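Local coordinates for protein disulfide-isomerase A4 (PDB 3EC3) that catalyses the rearrangement of disulfide bonds in proteins of the endoplasmic reticulum, and is represented here by its noncatalytic thioredoxin-like domains, at residues A[31-36]-A[42-47]; A[48-53]-A[105-110]. The protein carries 1 engineered substitution. One frame throughout, in Å; residues are numbered along the deposited sequence.

Contact 1 of 2, residues A[31-36]-A[42-47]; sequences GVFQGV and LQYQDA
Gly31 places its CA over the ring of Tyr44, a compact example of how a strand residue without a side chain makes room for an aromatic group from the helix that follows. Gly31 CA sits over one ring face, 4.0 Å from the centroid of the Tyr44 ring and 15° off its normal, a CH-pi contact displaced toward the rim. The torsion chi1 of Tyr44 (175°) sends CG opposite the backbone N, and the ring extends from helix 39-51 to strand 28-32. There its hydroxyl is hydrogen-bonded to the carbonyl O of His58, on the neighbouring strand; Gly31 N stands 3.5 Å from Tyr44 OH without bonding to it.

Phe33 packs beside this pair, reaching the root of the tyrosine: Phe33 CE1 is 3.7 Å from Tyr44 CB, while Phe33 CZ is 3.9 Å from that same CB. The two ring planes are inclined at 40° with centroids 5.8 Å apart, an oblique meeting of the two rings.

At the other end the contact thins out. Leu42 CD2 approaches the carbonyl O of Val36 at 4.0 Å, and both residues are exposed to solvent. This strand-to-helix loop corresponds to the region where catalytic thioredoxin domains carry their CXXC motif, but the loop and the start of helix 39-51 hold no cysteine, in keeping with a noncatalytic domain. With no hydrogen bond crossing between the segments, apolar and CH-pi packing joins strand to helix here, and the buried phenol obtains its polar partner from the adjoining strand.

Contact 2 of 2, residues A[48-53]-A[105-110]; sequences ANTLRE and AIKDYV
The 2.9 Å hydrogen bond from Arg52 NH1 to Asn49 OD1 flanks the turn from which Thr50 and Leu51 meet Lys107 and Val110. Its N-H...O angle is 151°, and the oxygen lies in the guanidinium plane; Arg52 NH2 holds a second partner, the carbonyl O of Ser5, so the flat group is gripped at two nitrogens.

Across the contact the chemistry changes to carbon against carbon. Leu51, near the end of helix 39-51, reaches in, and its CD1 comes within 3.9 Å of Val110 CG1, the two side chains running antiparallel where they pass. The same CD1 lies 3.9 Å from Lys107 CG, where the lower part of the lysine chain passes obliquely over the leucine.

Further out, Lys107 bends sharply at chi3, which at 4° is eclipsed, and its end crosses Thr50 at roughly a right angle. Thr50 CG2 is 3.5 Å from Lys107 CE and 3.3 Å from NZ, but the eclipsed torsion makes the placing of CE and NZ, and so both short distances, doubtful.

Helices 39-51 and 103-113, neighbours on the sheet of the first thioredoxin-like domain, where Leu51 also touches Phe57 of strand 57-60, are thus joined by aliphatic packing that the Lys107 methylenes extend outward. The bonds of Arg52 go to Asn49 within its own segment and to Ser5 near the N-terminus, and none crosses to 105-110.

How the contacts relate
Contacts 1 and 2 have centres about 12 Å apart and follow one another along the chain, the first closing before the second opens. Helix 39-51 serves both: its earlier turns meet strand 28-32 and the loop beyond, and its last turn meets helix 103-113. The two contacts also touch directly, Ala47 CB lying 3.4 Å from Ile106 CG2, so the two helices pack against each other over both contacts. All belong to the first of two thioredoxin-like domains, whose mixed five-stranded sheet has strand 28-32 at its centre. The two helices lie side by side on the sheet, one layer of the alpha/beta arrangement of a thioredoxin fold, kept here in a noncatalytic domain.

Contact 1 of 2, residues A[31-36]-A[42-47]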
# COMPACT_ATOMS: atom_id res chain seq x y z
N GLY A 31 3.44 -1.39 17.25
CA GLY A 31 3.79 -2.44 18.24
C GLY A 31 2.96 -2.24 19.51
O GLY A 31 3.00 -1.15 20.11
N VAL A 32 2.26 -3.28 19.96
CA VAL A 32 1.42 -3.13 21.17
C VAL A 32 1.98 -4.07 22.23
O VAL A 32 1.85 -5.29 22.10
CB VAL A 32 -0.05 -3.53 20.88
CG1 VAL A 32 -0.95 -3.38 22.15
CG2 VAL A 32 -0.64 -2.70 19.67
N PHE A 33 2.55 -3.50 23.28
CA PHE A 33 3.36 -4.25 24.25
C PHE A 33 3.02 -3.89 25.67
O PHE A 33 2.30 -2.94 25.90
CB PHE A 33 4.85 -4.07 23.91
CG PHE A 33 5.20 -4.71 22.58
CD1 PHE A 33 5.42 -3.90 21.46
CD2 PHE A 33 5.19 -6.12 22.44
CE1 PHE A 33 5.70 -4.48 20.20
CE2 PHE A 33 5.44 -6.71 21.20
CZ PHE A 33 5.69 -5.88 20.07
N GLN A 34 3.53 -4.66 26.62
CA GLN A 34 3.17 -4.43 28.02
C GLN A 34 3.95 -3.27 28.65
O GLN A 34 3.47 -2.60 29.55
CB GLN A 34 3.36 -5.72 28.80
CG GLN A 34 2.55 -6.90 28.16
CD GLN A 34 2.56 -8.12 29.01
OE1 GLN A 34 2.81 -9.23 28.51
NE2 GLN A 34 2.34 -7.93 30.32
N GLY A 35 5.13 -3.00 28.13
CA GLY A 35 5.94 -1.92 28.65
C GLY A 35 7.31 -1.86 28.03
O GLY A 35 7.67 -2.68 27.19
N VAL A 36 8.11 -0.91 28.50
CA VAL A 36 9.36 -0.60 27.85
C VAL A 36 10.47 -1.71 28.01
O VAL A 36 11.42 -1.75 27.23
CB VAL A 36 9.83 0.78 28.32
CG1 VAL A 36 10.22 0.75 29.81
CG2 VAL A 36 10.99 1.25 27.46
N LEU A 42 11.32 -5.27 22.57
CA LEU A 42 12.73 -5.09 22.24
C LEU A 42 13.03 -5.70 20.88
O LEU A 42 13.80 -5.14 20.10
CB LEU A 42 13.63 -5.71 23.34
CG LEU A 42 13.52 -4.99 24.70
CD1 LEU A 42 14.47 -5.68 25.64
CD2 LEU A 42 13.92 -3.52 24.64
N GLN A 43 12.40 -6.83 20.59
CA GLN A 43 12.51 -7.48 19.29
C GLN A 43 11.91 -6.57 18.18
O GLN A 43 12.44 -6.44 17.05
CB GLN A 43 11.78 -8.82 19.32
CG GLN A 43 12.53 -9.93 20.05
CD GLN A 43 13.95 -10.14 19.53
OE1 GLN A 43 14.92 -9.63 20.09
NE2 GLN A 43 14.08 -10.90 18.47
N TYR A 44 10.79 -5.95 18.50
CA TYR A 44 10.14 -4.99 17.58
C TYR A 44 11.07 -3.81 17.26
O TYR A 44 11.25 -3.46 16.09
CB TYR A 44 8.82 -4.52 18.21
CG TYR A 44 8.11 -3.42 17.41
CD1 TYR A 44 7.97 -2.13 17.92
CD2 TYR A 44 7.56 -3.70 16.16
CE1 TYR A 44 7.31 -1.14 17.18
CE2 TYR A 44 6.92 -2.72 15.42
CZ TYR A 44 6.81 -1.43 15.94
OH TYR A 44 6.12 -0.47 15.20
N GLN A 45 11.70 -3.22 18.30
CA GLN A 45 12.61 -2.08 18.10
C GLN A 45 13.82 -2.48 17.24
O GLN A 45 14.32 -1.66 16.49
CB GLN A 45 13.07 -1.42 19.44
CG GLN A 45 12.05 -0.43 20.14
CD GLN A 45 11.91 0.99 19.47
OE1 GLN A 45 12.21 1.16 18.28
NE2 GLN A 45 11.44 2.00 20.25
N ASP A 46 14.30 -3.72 17.40
CA ASP A 46 15.40 -4.28 16.57
C ASP A 46 15.00 -4.34 15.08
O ASP A 46 15.73 -3.85 14.22
CB ASP A 46 15.75 -5.67 17.10
CG ASP A 46 17.04 -6.23 16.53
OD1 ASP A 46 17.40 -5.95 15.36
OD2 ASP A 46 17.68 -7.01 17.26
N ALA A 47 13.84 -4.94 14.81
CA ALA A 47 13.25 -4.94 13.47
C ALA A 47 13.04 -3.53 12.88
O ALA A 47 13.30 -3.29 11.68
CB ALA A 47 11.91 -5.68 13.50

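Contact 2 of 2, residues A[48-53]-A[105-110]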
# COMPACT_ATOMS: atom_id res chain seq x y z
N ALA A 48 12.49 -2.64 13.69
CA ALA A 48 12.21 -1.27 13.28
C ALA A 48 13.50 -0.52 12.90
O ALA A 48 13.55 0.22 11.92
CB ALA A 48 11.49 -0.55 14.39
N ASN A 49 14.55 -0.73 13.70
CA ASN A 49 15.82 -0.08 13.46
C ASN A 49 16.35 -0.42 12.07
O ASN A 49 16.80 0.46 11.33
CB ASN A 49 16.87 -0.44 14.52
CG ASN A 49 18.20 0.17 14.21
OD1 ASN A 49 18.32 1.40 14.13
ND2 ASN A 49 19.20 -0.68 13.93
N THR A 50 16.26 -1.70 11.73
CA THR A 50 16.70 -2.18 10.43
C THR A 50 15.91 -1.55 9.29
O THR A 50 16.47 -1.19 8.26
CB THR A 50 16.62 -3.72 10.39
OG1 THR A 50 17.56 -4.26 11.32
CG2 THR A 50 16.93 -4.25 9.02
N LEU A 51 14.60 -1.41 9.49
CA LEU A 51 13.71 -0.86 8.46
C LEU A 51 13.45 0.66 8.54
O LEU A 51 12.62 1.19 7.79
CB LEU A 51 12.38 -1.62 8.45
CG LEU A 51 12.31 -3.09 8.01
CD1 LEU A 51 10.92 -3.67 8.21
CD2 LEU A 51 12.72 -3.24 6.53
N ARG A 52 14.20 1.37 9.37
CA ARG A 52 13.89 2.78 9.71
C ARG A 52 13.94 3.81 8.56
O ARG A 52 13.31 4.86 8.66
CB ARG A 52 14.78 3.28 10.87
CG ARG A 52 16.23 3.58 10.50
CD ARG A 52 17.10 3.83 11.76
NE ARG A 52 16.57 4.93 12.58
CZ ARG A 52 16.61 4.97 13.91
NH1 ARG A 52 17.13 3.97 14.60
NH2 ARG A 52 16.11 6.03 14.55
N GLU A 53 14.70 3.51 7.50
CA GLU A 53 14.79 4.40 6.34
C GLU A 53 13.58 4.21 5.41
O GLU A 53 13.24 5.11 4.64
CB GLU A 53 16.11 4.18 5.59
CG GLU A 53 17.35 4.52 6.41
CD GLU A 53 18.63 4.38 5.62
OE1 GLU A 53 18.68 4.88 4.47
OE2 GLU A 53 19.60 3.79 6.14
N ALA A 105 11.62 -12.25 11.27
CA ALA A 105 10.20 -12.56 11.00
C ALA A 105 9.35 -11.29 11.10
O ALA A 105 8.39 -11.12 10.37
CB ALA A 105 9.69 -13.57 12.00
N ILE A 106 9.68 -10.42 12.06
CA ILE A 106 8.95 -9.15 12.20
C ILE A 106 9.17 -8.31 10.96
O ILE A 106 8.23 -7.82 10.37
CB ILE A 106 9.39 -8.40 13.46
CG1 ILE A 106 9.03 -9.23 14.69
CG2 ILE A 106 8.75 -6.98 13.53
CD1 ILE A 106 9.57 -8.65 16.03
N LYS A 107 10.43 -8.21 10.55
CA LYS A 107 10.83 -7.45 9.37
C LYS A 107 10.13 -8.00 8.13
O LYS A 107 9.58 -7.24 7.35
CB LYS A 107 12.37 -7.44 9.26
CG LYS A 107 12.93 -6.95 7.93
CD LYS A 107 14.48 -6.81 7.91
CE LYS A 107 15.21 -7.29 9.22
NZ LYS A 107 16.70 -7.55 9.04
N ASP A 108 10.13 -9.32 7.96
CA ASP A 108 9.40 -9.97 6.88
C ASP A 108 7.90 -9.64 6.84
O ASP A 108 7.38 -9.35 5.77
CB ASP A 108 9.58 -11.49 6.95
CG ASP A 108 10.96 -11.95 6.49
OD1 ASP A 108 11.81 -11.11 6.10
OD2 ASP A 108 11.19 -13.16 6.55
N TYR A 109 7.22 -9.71 7.99
CA TYR A 109 5.76 -9.47 8.06
C TYR A 109 5.41 -8.02 7.65
O TYR A 109 4.40 -7.78 6.94
CB TYR A 109 5.26 -9.72 9.48
CG TYR A 109 3.76 -9.82 9.66
CD1 TYR A 109 3.03 -8.71 10.05
CD2 TYR A 109 3.10 -11.02 9.46
CE1 TYR A 109 1.66 -8.79 10.25
CE2 TYR A 109 1.73 -11.12 9.64
CZ TYR A 109 1.02 -10.00 10.04
OH TYR A 109 -0.33 -10.07 10.22
N VAL A 110 6.22 -7.07 8.10
CA VAL A 110 6.05 -5.65 7.73
C VAL A 110 6.20 -5.48 6.22
O VAL A 110 5.38 -4.87 5.59
CB VAL A 110 7.07 -4.75 8.48
CG1 VAL A 110 7.04 -3.35 7.93
CG2 VAL A 110 6.77 -4.75 9.99